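Local coordinates for protein enoyl-CoA hydratase (Geobacillus kaustophilus, PDB 2PPY) that probably hydrates the double bond of enoyl-CoA thioesters in fatty acid beta-oxidation, at residues 55-66 with 102-112. Numbering follows the deposited sequence.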
ATOM      1  N   VAL A  55     -14.204 -20.190 -18.611  1.00 21.02           N
ATOM      2  CA  VAL A  55     -14.241 -20.711 -17.256  1.00 19.97           C
ATOM      3  C   VAL A  55     -13.371 -21.952 -17.116  1.00 19.62           C
ATOM      4  O   VAL A  55     -13.271 -22.766 -18.033  1.00 23.98           O
ATOM      5  CB  VAL A  55     -15.684 -21.085 -16.834  1.00 21.75           C
ATOM      6  CG1 VAL A  55     -15.696 -21.562 -15.388  1.00 17.63           C
ATOM      7  CG2 VAL A  55     -16.607 -19.888 -17.007  1.00 17.13           C
ATOM      8  N   VAL A  56     -12.737 -22.095 -15.961  1.00 23.88           N
ATOM      9  CA  VAL A  56     -11.898 -23.256 -15.713  1.00 18.56           C
ATOM     10  C   VAL A  56     -12.296 -23.916 -14.402  1.00 18.71           C
ATOM     11  O   VAL A  56     -12.373 -23.259 -13.363  1.00 20.27           O
ATOM     12  CB  VAL A  56     -10.408 -22.886 -15.635  1.00 22.69           C
ATOM     13  CG1 VAL A  56      -9.583 -24.138 -15.331  1.00 21.56           C
ATOM     14  CG2 VAL A  56      -9.953 -22.251 -16.944  1.00 12.84           C
ATOM     15  N   ILE A  57     -12.573 -25.212 -14.458  1.00 17.76           N
ATOM     16  CA  ILE A  57     -12.927 -25.951 -13.258  1.00 17.06           C
ATOM     17  C   ILE A  57     -11.779 -26.897 -12.934  1.00 17.77           C
ATOM     18  O   ILE A  57     -11.355 -27.687 -13.775  1.00 18.76           O
ATOM     19  CB  ILE A  57     -14.189 -26.818 -13.442  1.00 15.19           C
ATOM     20  CG1 ILE A  57     -15.383 -25.958 -13.846  1.00  9.83           C
ATOM     21  CG2 ILE A  57     -14.501 -27.536 -12.133  1.00 14.87           C
ATOM     22  CD1 ILE A  57     -16.631 -26.780 -14.179  1.00 13.19           C
ATOM     23  N   VAL A  58     -11.268 -26.816 -11.718  1.00 18.74           N
ATOM     24  CA  VAL A  58     -10.197 -27.710 -11.332  1.00 21.18           C
ATOM     25  C   VAL A  58     -10.819 -28.770 -10.432  1.00 22.51           C
ATOM     26  O   VAL A  58     -11.422 -28.447  -9.411  1.00 20.99           O
ATOM     27  CB  VAL A  58      -9.085 -26.956 -10.579  1.00 15.38           C
ATOM     28  CG1 VAL A  58      -7.958 -27.915 -10.212  1.00 16.89           C
ATOM     29  CG2 VAL A  58      -8.562 -25.814 -11.446  1.00  9.62           C
HETATM   30  N   MSE A  59     -10.712 -30.031 -10.841  1.00 20.73           N
HETATM   31  CA  MSE A  59     -11.257 -31.127 -10.052  1.00 23.82           C
HETATM   32  C   MSE A  59     -10.294 -32.301  -9.969  1.00 21.13           C
HETATM   33  O   MSE A  59      -9.274 -32.329 -10.654  1.00 20.03           O
HETATM   34  CB  MSE A  59     -12.620 -31.580 -10.599  1.00 28.39           C
HETATM   35  CG  MSE A  59     -12.782 -31.543 -12.107  1.00 36.74           C
HETATM   36 SE   MSE A  59     -14.518 -32.246 -12.669  1.00 48.92          SE
HETATM   37  CE  MSE A  59     -15.586 -30.644 -12.631  1.00 38.77           C
ATOM     38  N   SER A  60     -10.618 -33.260  -9.111  1.00 25.57           N
ATOM     39  CA  SER A  60      -9.776 -34.430  -8.901  1.00 26.32           C
ATOM     40  C   SER A  60     -10.481 -35.724  -9.278  1.00 27.61           C
ATOM     41  O   SER A  60     -11.681 -35.877  -9.036  1.00 28.29           O
ATOM     42  CB  SER A  60      -9.351 -34.496  -7.429  1.00 26.67           C
ATOM     43  OG  SER A  60      -8.655 -35.695  -7.135  1.00 18.57           O
ATOM     44  N   ASP A  61      -9.733 -36.652  -9.867  1.00 26.78           N
ATOM     45  CA  ASP A  61     -10.293 -37.942 -10.255  1.00 27.52           C
ATOM     46  C   ASP A  61      -9.949 -38.985  -9.202  1.00 30.27           C
ATOM     47  O   ASP A  61     -10.244 -40.165  -9.371  1.00 35.43           O
ATOM     48  CB  ASP A  61      -9.746 -38.403 -11.609  1.00 27.17           C
ATOM     49  CG  ASP A  61     -10.147 -37.489 -12.749  1.00 28.64           C
ATOM     50  OD1 ASP A  61     -11.288 -36.976 -12.737  1.00 31.61           O
ATOM     51  OD2 ASP A  61      -9.323 -37.299 -13.668  1.00 36.93           O
ATOM     52  N   VAL A  62      -9.312 -38.546  -8.121  1.00 29.44           N
ATOM     53  CA  VAL A  62      -8.935 -39.447  -7.040  1.00 29.87           C
ATOM     54  C   VAL A  62     -10.060 -39.497  -6.004  1.00 32.62           C
ATOM     55  O   VAL A  62     -10.514 -38.467  -5.501  1.00 27.61           O
ATOM     56  CB  VAL A  62      -7.618 -38.997  -6.372  1.00 30.61           C
ATOM     57  CG1 VAL A  62      -7.243 -39.952  -5.248  1.00 27.97           C
ATOM     58  CG2 VAL A  62      -6.505 -38.957  -7.415  1.00 32.95           C
ATOM     59  N   PRO A  63     -10.519 -40.711  -5.675  1.00 34.89           N
ATOM     60  CA  PRO A  63     -11.592 -40.990  -4.720  1.00 39.59           C
ATOM     61  C   PRO A  63     -11.809 -40.062  -3.518  1.00 38.68           C
ATOM     62  O   PRO A  63     -12.731 -39.244  -3.521  1.00 43.29           O
ATOM     63  CB  PRO A  63     -11.302 -42.429  -4.307  1.00 40.34           C
ATOM     64  CG  PRO A  63     -10.859 -43.025  -5.599  1.00 36.89           C
ATOM     65  CD  PRO A  63      -9.905 -41.970  -6.139  1.00 33.67           C
ATOM     66  N   LYS A  64     -10.968 -40.186  -2.497  1.00 33.55           N
ATOM     67  CA  LYS A  64     -11.133 -39.396  -1.275  1.00 33.98           C
ATOM     68  C   LYS A  64     -10.317 -38.111  -1.141  1.00 31.81           C
ATOM     69  O   LYS A  64     -10.359 -37.465  -0.092  1.00 26.04           O
ATOM     70  CB  LYS A  64     -10.838 -40.282  -0.060  1.00 34.86           C
ATOM     71  CG  LYS A  64     -11.631 -41.581  -0.021  1.00 39.39           C
ATOM     72  CD  LYS A  64     -13.115 -41.315   0.175  1.00 46.35           C
ATOM     73  CE  LYS A  64     -13.909 -42.610   0.243  1.00 45.53           C
ATOM     74  NZ  LYS A  64     -15.362 -42.361   0.470  1.00 46.30           N
ATOM     75  N   PHE A  65      -9.582 -37.732  -2.181  1.00 28.01           N
ATOM     76  CA  PHE A  65      -8.761 -36.529  -2.096  1.00 28.31           C
ATOM     77  C   PHE A  65      -8.857 -35.597  -3.284  1.00 28.09           C
ATOM     78  O   PHE A  65      -9.014 -36.033  -4.425  1.00 29.92           O
ATOM     79  CB  PHE A  65      -7.272 -36.873  -1.967  1.00 24.87           C
ATOM     80  CG  PHE A  65      -6.911 -37.669  -0.748  1.00 29.95           C
ATOM     81  CD1 PHE A  65      -7.367 -38.972  -0.581  1.00 29.89           C
ATOM     82  CD2 PHE A  65      -6.044 -37.139   0.198  1.00 27.30           C
ATOM     83  CE1 PHE A  65      -6.962 -39.732   0.509  1.00 28.25           C
ATOM     84  CE2 PHE A  65      -5.633 -37.894   1.294  1.00 30.49           C
ATOM     85  CZ  PHE A  65      -6.090 -39.192   1.447  1.00 27.99           C
ATOM     86  N   PHE A  66      -8.760 -34.303  -3.000  1.00 26.56           N
ATOM     87  CA  PHE A  66      -8.708 -33.305  -4.054  1.00 23.50           C
ATOM     88  C   PHE A  66      -7.189 -33.303  -4.200  1.00 21.13           C
ATOM     89  O   PHE A  66      -6.649 -33.520  -5.282  1.00 23.60           O
ATOM     90  CB  PHE A  66      -9.184 -31.936  -3.564  1.00 22.79           C
ATOM     91  CG  PHE A  66      -8.867 -30.815  -4.514  1.00 18.02           C
ATOM     92  CD1 PHE A  66      -9.526 -30.711  -5.731  1.00 16.42           C
ATOM     93  CD2 PHE A  66      -7.875 -29.888  -4.210  1.00 16.62           C
ATOM     94  CE1 PHE A  66      -9.205 -29.704  -6.632  1.00 15.81           C
ATOM     95  CE2 PHE A  66      -7.545 -28.876  -5.104  1.00 18.84           C
ATOM     96  CZ  PHE A  66      -8.213 -28.785  -6.321  1.00 16.23           C
ATOM     97  N   GLN A 102      -9.989 -16.169 -17.536  1.00 18.37           N
ATOM     98  CA  GLN A 102     -10.972 -17.168 -17.114  1.00 20.88           C
ATOM     99  C   GLN A 102     -11.224 -17.165 -15.621  1.00 24.06           C
ATOM    100  O   GLN A 102     -10.333 -16.855 -14.830  1.00 17.80           O
ATOM    101  CB  GLN A 102     -10.524 -18.593 -17.474  1.00 24.05           C
ATOM    102  CG  GLN A 102     -10.371 -18.916 -18.943  1.00 24.19           C
ATOM    103  CD  GLN A 102      -9.076 -18.398 -19.520  1.00 27.48           C
ATOM    104  OE1 GLN A 102      -8.091 -18.210 -18.800  1.00 19.80           O
ATOM    105  NE2 GLN A 102      -9.060 -18.181 -20.831  1.00 18.85           N
ATOM    106  N   VAL A 103     -12.442 -17.540 -15.244  1.00 22.52           N
ATOM    107  CA  VAL A 103     -12.810 -17.646 -13.845  1.00 18.27           C
ATOM    108  C   VAL A 103     -12.396 -19.056 -13.430  1.00 21.97           C
ATOM    109  O   VAL A 103     -12.819 -20.042 -14.041  1.00 19.92           O
ATOM    110  CB  VAL A 103     -14.333 -17.477 -13.645  1.00 18.94           C
ATOM    111  CG1 VAL A 103     -14.726 -17.846 -12.220  1.00 14.50           C
ATOM    112  CG2 VAL A 103     -14.732 -16.043 -13.940  1.00 25.13           C
ATOM    113  N   TYR A 104     -11.552 -19.149 -12.410  1.00 19.30           N
ATOM    114  CA  TYR A 104     -11.092 -20.440 -11.917  1.00 18.55           C
ATOM    115  C   TYR A 104     -11.906 -20.914 -10.710  1.00 19.67           C
ATOM    116  O   TYR A 104     -11.993 -20.226  -9.695  1.00 20.22           O
ATOM    117  CB  TYR A 104      -9.605 -20.364 -11.552  1.00 18.03           C
ATOM    118  CG  TYR A 104      -8.670 -20.626 -12.717  1.00 17.76           C
ATOM    119  CD1 TYR A 104      -8.652 -19.787 -13.832  1.00 18.81           C
ATOM    120  CD2 TYR A 104      -7.828 -21.737 -12.716  1.00 12.60           C
ATOM    121  CE1 TYR A 104      -7.817 -20.054 -14.924  1.00 17.58           C
ATOM    122  CE2 TYR A 104      -6.994 -22.012 -13.797  1.00 17.56           C
ATOM    123  CZ  TYR A 104      -6.994 -21.171 -14.895  1.00 15.94           C
ATOM    124  OH  TYR A 104      -6.183 -21.460 -15.960  1.00 15.04           O
ATOM    125  N   ILE A 105     -12.502 -22.094 -10.835  1.00 19.33           N
ATOM    126  CA  ILE A 105     -13.314 -22.667  -9.768  1.00 18.87           C
ATOM    127  C   ILE A 105     -12.699 -23.980  -9.299  1.00 21.97           C
ATOM    128  O   ILE A 105     -12.406 -24.859 -10.109  1.00 23.33           O
ATOM    129  CB  ILE A 105     -14.753 -22.970 -10.249  1.00 13.20           C
ATOM    130  CG1 ILE A 105     -15.371 -21.722 -10.879  1.00 11.55           C
ATOM    131  CG2 ILE A 105     -15.617 -23.444  -9.072  1.00  6.07           C
ATOM    132  CD1 ILE A 105     -16.735 -21.977 -11.487  1.00 14.15           C
ATOM    133  N   ALA A 106     -12.503 -24.106  -7.993  1.00 17.30           N
ATOM    134  CA  ALA A 106     -11.951 -25.326  -7.424  1.00 17.64           C
ATOM    135  C   ALA A 106     -13.121 -26.218  -7.028  1.00 23.73           C
ATOM    136  O   ALA A 106     -13.919 -25.851  -6.167  1.00 20.73           O
ATOM    137  CB  ALA A 106     -11.116 -25.001  -6.203  1.00 14.12           C
ATOM    138  N   CYS A 107     -13.232 -27.379  -7.667  1.00 25.22           N
ATOM    139  CA  CYS A 107     -14.310 -28.311  -7.355  1.00 23.87           C
ATOM    140  C   CYS A 107     -13.773 -29.294  -6.324  1.00 23.86           C
ATOM    141  O   CYS A 107     -13.097 -30.261  -6.671  1.00 23.96           O
ATOM    142  CB  CYS A 107     -14.752 -29.061  -8.614  1.00 20.29           C
ATOM    143  SG  CYS A 107     -16.220 -30.102  -8.367  1.00 23.39           S
ATOM    144  N   LEU A 108     -14.082 -29.048  -5.055  1.00 20.18           N
ATOM    145  CA  LEU A 108     -13.587 -29.894  -3.979  1.00 19.20           C
ATOM    146  C   LEU A 108     -14.528 -31.043  -3.611  1.00 22.03           C
ATOM    147  O   LEU A 108     -15.598 -30.833  -3.035  1.00 20.55           O
ATOM    148  CB  LEU A 108     -13.298 -29.021  -2.756  1.00 16.15           C
ATOM    149  CG  LEU A 108     -12.428 -27.789  -3.058  1.00 15.85           C
ATOM    150  CD1 LEU A 108     -12.293 -26.936  -1.797  1.00 16.93           C
ATOM    151  CD2 LEU A 108     -11.049 -28.224  -3.566  1.00 15.36           C
ATOM    152  N   GLU A 109     -14.115 -32.263  -3.946  1.00 20.65           N
ATOM    153  CA  GLU A 109     -14.913 -33.450  -3.661  1.00 23.62           C
ATOM    154  C   GLU A 109     -14.259 -34.363  -2.635  1.00 21.97           C
ATOM    155  O   GLU A 109     -14.852 -35.351  -2.209  1.00 26.28           O
ATOM    156  CB  GLU A 109     -15.173 -34.233  -4.948  1.00 22.70           C
ATOM    157  CG  GLU A 109     -16.146 -33.560  -5.896  1.00 26.57           C
ATOM    158  CD  GLU A 109     -16.263 -34.290  -7.216  1.00 32.20           C
ATOM    159  OE1 GLU A 109     -15.305 -34.232  -8.015  1.00 33.64           O
ATOM    160  OE2 GLU A 109     -17.310 -34.929  -7.454  1.00 34.77           O
ATOM    161  N   GLY A 110     -13.034 -34.032  -2.239  1.00 25.21           N
ATOM    162  CA  GLY A 110     -12.332 -34.840  -1.257  1.00 24.97           C
ATOM    163  C   GLY A 110     -11.464 -33.989  -0.352  1.00 24.61           C
ATOM    164  O   GLY A 110     -11.566 -32.765  -0.360  1.00 25.59           O
ATOM    165  N   HIS A 111     -10.608 -34.636   0.431  1.00 24.80           N
ATOM    166  CA  HIS A 111      -9.720 -33.924   1.339  1.00 21.19           C
ATOM    167  C   HIS A 111      -8.940 -32.853   0.591  1.00 20.92           C
ATOM    168  O   HIS A 111      -8.336 -33.123  -0.451  1.00 18.47           O
ATOM    169  CB  HIS A 111      -8.746 -34.899   2.007  1.00 20.77           C
ATOM    170  CG  HIS A 111      -9.404 -35.869   2.940  1.00 25.04           C
ATOM    171  ND1 HIS A 111      -9.235 -37.234   2.835  1.00 30.38           N
ATOM    172  CD2 HIS A 111     -10.230 -35.672   3.994  1.00 24.97           C
ATOM    173  CE1 HIS A 111      -9.932 -37.835   3.786  1.00 26.72           C
ATOM    174  NE2 HIS A 111     -10.542 -36.911   4.499  1.00 29.88           N
ATOM    175  N   THR A 112      -8.966 -31.639   1.138  1.00 20.76           N
ATOM    176  CA  THR A 112      -8.277 -30.487   0.559  1.00 21.18           C
ATOM    177  C   THR A 112      -7.409 -29.879   1.653  1.00 16.24           C
ATOM    178  O   THR A 112      -7.843 -28.978   2.368  1.00 17.83           O
ATOM    179  CB  THR A 112      -9.297 -29.430   0.069  1.00 18.75           C
ATOM    180  OG1 THR A 112     -10.200 -30.036  -0.862  1.00 21.15           O
ATOM    181  CG2 THR A 112      -8.592 -28.274  -0.613  1.00 11.48           C
TER
HETATM  182  O   HOH W   1     -13.052 -32.842  -7.488  1.00 20.00           O
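V56 sets CG1 anti to its backbone N and CG2 beside that N, and Y104, with chi1 at -87°, swings its ring across to lie over this fork. The V56 CB sits 3.7 Å from the centroid of the Y104 ring and almost on the ring normal, a CH-pi contact, while CG1 approaches CE2 and CG2 approaches CE1. An alanine here in place of Y104 removes the ring and would probably leave the two V56 methyls without their aromatic partner on this face of the sheet.

Strands 55-60 and 103-108, whose segment axes lie at 22°, run parallel as neighbours in the central sheet. Four near-straight backbone bonds alternate between them, from V56 N to V103 O (2.8 Å) through to C107 N to V58 O (2.7 Å). This is the beta core of the crotonase fold, the chain between the two strands being largely helical. Past C107 the strands part around a water that accepts from S60 N and donates to C107 O and to E109 OE1, an oxygen that also forms a salt bridge with R194.

A second, shorter ladder follows, shifted by two residues: H111 N donates to K64 O and F66 N to H111 O (2.8 Å). Between the ladders, the F66 ring takes L108 CD2 over one face, 3.5 Å from the centroid. T112 OG1 lies close to F66 CB. H111 turns its edge to the face of F65, ND1 above the ring centre, in a T-shaped stack with planes at 74°.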